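Trimeric intracellular cation channel type 1B.2 (Caenorhabditis elegans, PDB 5EIK) forms a homotrimeric potassium channel of intracellular membranes that carries potassium and may supply counter-ions during calcium release. Local coordinates at the interface of chains A and B. Coordinates in Å, arbitrary orientation; residue numbers count along the deposited sequence, not the author numbering. Chains: chain A/B, Uncharacterized protein Y57A10A.28.

The interface of chains A and B. Residues chain A 86, 89-90, 92; chain B 149, 151-152, 155.
A:Ile86 meets B:Val155 across the subunit boundary branch against branch, the two beta-branched side chains lying obliquely to one another. Both methyls of the valine touch the isoleucine: CG1 of B:Val155 sits 3.8 Å from CG1 of A:Ile86, and CG2 of B:Val155 is 3.9 Å from CG2 of A:Ile86. With CG1 of the valine anti to its backbone N (chi1 175°), both prongs of the fork reach toward chain A, and CG2 also approaches CB of A:Leu89 at 4.1 Å. Beta-branched apolar residues suit this spot because each presents two carbons directly off CB, a broad, stiff surface. An alanine in place of A:Ile86 would probably open a gap beside B:Val155, taking the isoleucine partners from both methyls and leaving CG2 its contact with A:Leu89.

A:Lys90 borders this apolar contact with its methylenes. From CB, CG stands anti to the lysine's own carbonyl carbon (chi1 -64°), next to the hydroxyl OG of B:Ser152, 4.0 Å away, a packing contact that the small serine permits. CD lies above the plane of the B:Tyr149 ring but beyond its CE1 side, not over the face. The bend at chi3 (56°) carries CE farther out, 4.3 Å from CE1 of B:Tyr149. The amino group NZ continues past the ring, 5.2 Å from the tyrosine hydroxyl OH. A lysine suits this rim because its aliphatic stem can run beside the flat tyrosine while its terminal nitrogen, probably charged, is carried onward.

Farther along, the imidazole NE2 of A:His92 faces the backbone carbonyl O of B:Glu151 at 3.7 Å, too long for a hydrogen bond; histidine's second nitrogen, ND1, bonds weakly to the carbonyl of A:Lys90 in its own chain. The patch thus sets A:Ile86, the 3-10 turn 87-90 and the start of helix 92-107 against the loop leading into helix 153-165, and that helix's first turn, in the neighbour, joining subunits of the homotrimer, probably near its lumenal side, by shape more than by polar bonds.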
ATOM      1  N   ILE A  86       6.652   1.518  10.856  1.00 42.82           N
ATOM      2  CA  ILE A  86       6.475   2.176  12.126  1.00 36.60           C
ATOM      3  C   ILE A  86       7.721   2.907  12.644  1.00 43.33           C
ATOM      4  O   ILE A  86       7.617   3.790  13.496  1.00 41.78           O
ATOM      5  CB  ILE A  86       5.975   1.115  13.162  1.00 38.06           C
ATOM      6  CG1 ILE A  86       4.789   1.673  13.921  1.00 40.13           C
ATOM      7  CG2 ILE A  86       7.104   0.672  14.099  1.00 36.07           C
ATOM      8  CD1 ILE A  86       3.667   2.083  13.020  1.00 42.20           C
ATOM      9  N   LEU A  89       8.133   6.612  14.135  1.00 55.86           N
ATOM     10  CA  LEU A  89       7.484   6.906  15.412  1.00 59.39           C
ATOM     11  C   LEU A  89       8.364   6.676  16.629  1.00 61.10           C
ATOM     12  O   LEU A  89       7.930   6.875  17.762  1.00 65.74           O
ATOM     13  CB  LEU A  89       6.215   6.074  15.560  1.00 62.58           C
ATOM     14  CG  LEU A  89       5.174   6.263  14.461  1.00 65.30           C
ATOM     15  CD1 LEU A  89       3.980   5.392  14.768  1.00 72.55           C
ATOM     16  CD2 LEU A  89       4.760   7.721  14.369  1.00 64.30           C
ATOM     17  N   LYS A  90       9.599   6.259  16.391  1.00 63.30           N
ATOM     18  CA  LYS A  90      10.538   6.002  17.468  1.00 66.07           C
ATOM     19  C   LYS A  90      11.414   7.225  17.730  1.00 69.24           C
ATOM     20  O   LYS A  90      12.319   7.197  18.567  1.00 73.45           O
ATOM     21  CB  LYS A  90      11.392   4.789  17.112  1.00 67.42           C
ATOM     22  CG  LYS A  90      10.578   3.499  16.995  1.00 68.72           C
ATOM     23  CD  LYS A  90      11.206   2.537  15.992  1.00 65.66           C
ATOM     24  CE  LYS A  90      12.657   2.230  16.337  1.00 71.62           C
ATOM     25  NZ  LYS A  90      13.402   1.673  15.175  1.00 70.89           N
ATOM     26  N   HIS A  92      10.937   9.955  19.346  1.00 43.68           N
ATOM     27  CA  HIS A  92      10.095  10.573  20.357  1.00 45.18           C
ATOM     28  C   HIS A  92      10.072  12.090  20.335  1.00 43.12           C
ATOM     29  O   HIS A  92       9.001  12.694  20.292  1.00 44.22           O
ATOM     30  CB  HIS A  92      10.500  10.055  21.737  1.00 53.13           C
ATOM     31  CG  HIS A  92      10.419   8.564  21.856  1.00 71.76           C
ATOM     32  ND1 HIS A  92      11.275   7.717  21.182  1.00 76.26           N
ATOM     33  CD2 HIS A  92       9.557   7.765  22.529  1.00 80.10           C
ATOM     34  CE1 HIS A  92      10.942   6.464  21.433  1.00 78.56           C
ATOM     35  NE2 HIS A  92       9.902   6.465  22.248  1.00 79.98           N
TER
ATOM     36  N   TYR B 149       9.113  -3.601  20.804  1.00 50.41           N
ATOM     37  CA  TYR B 149       9.529  -2.227  21.090  1.00 46.59           C
ATOM     38  C   TYR B 149       9.074  -1.823  22.489  1.00 46.14           C
ATOM     39  O   TYR B 149       8.135  -1.039  22.655  1.00 40.61           O
ATOM     40  CB  TYR B 149       8.930  -1.283  20.048  1.00 51.81           C
ATOM     41  CG  TYR B 149       9.362  -1.620  18.647  1.00 55.54           C
ATOM     42  CD1 TYR B 149      10.656  -1.339  18.214  1.00 56.10           C
ATOM     43  CD2 TYR B 149       8.497  -2.270  17.769  1.00 54.82           C
ATOM     44  CE1 TYR B 149      11.083  -1.702  16.941  1.00 56.49           C
ATOM     45  CE2 TYR B 149       8.913  -2.638  16.493  1.00 57.60           C
ATOM     46  CZ  TYR B 149      10.209  -2.353  16.086  1.00 59.83           C
ATOM     47  OH  TYR B 149      10.637  -2.736  14.836  1.00 65.53           O
ATOM     48  N   GLU B 151       9.857   0.341  24.739  1.00 53.24           N
ATOM     49  CA  GLU B 151       9.652   1.730  25.154  1.00 59.80           C
ATOM     50  C   GLU B 151       8.828   2.611  24.217  1.00 61.28           C
ATOM     51  O   GLU B 151       8.642   3.800  24.479  1.00 62.84           O
ATOM     52  CB  GLU B 151      11.011   2.389  25.401  1.00 65.71           C
ATOM     53  CG  GLU B 151      12.004   1.488  26.120  1.00 77.21           C
ATOM     54  CD  GLU B 151      11.472   0.954  27.440  1.00 86.48           C
ATOM     55  OE1 GLU B 151      12.077   0.003  27.981  1.00 89.16           O
ATOM     56  OE2 GLU B 151      10.455   1.486  27.938  1.00 86.54           O
ATOM     57  N   SER B 152       8.327   2.037  23.131  1.00 59.63           N
ATOM     58  CA  SER B 152       7.549   2.814  22.178  1.00 52.96           C
ATOM     59  C   SER B 152       6.058   2.707  22.456  1.00 51.36           C
ATOM     60  O   SER B 152       5.368   1.885  21.858  1.00 49.74           O
ATOM     61  CB  SER B 152       7.852   2.338  20.758  1.00 59.69           C
ATOM     62  OG  SER B 152       9.250   2.317  20.527  1.00 61.73           O
ATOM     63  N   VAL B 155       3.807   3.199  19.244  1.00 32.30           N
ATOM     64  CA  VAL B 155       3.771   2.036  18.372  1.00 37.02           C
ATOM     65  C   VAL B 155       2.860   0.960  18.974  1.00 40.35           C
ATOM     66  O   VAL B 155       2.045   0.353  18.272  1.00 36.52           O
ATOM     67  CB  VAL B 155       5.179   1.447  18.172  1.00 45.96           C
ATOM     68  CG1 VAL B 155       5.100   0.170  17.360  1.00 40.63           C
ATOM     69  CG2 VAL B 155       6.060   2.449  17.458  1.00 45.75           C
TER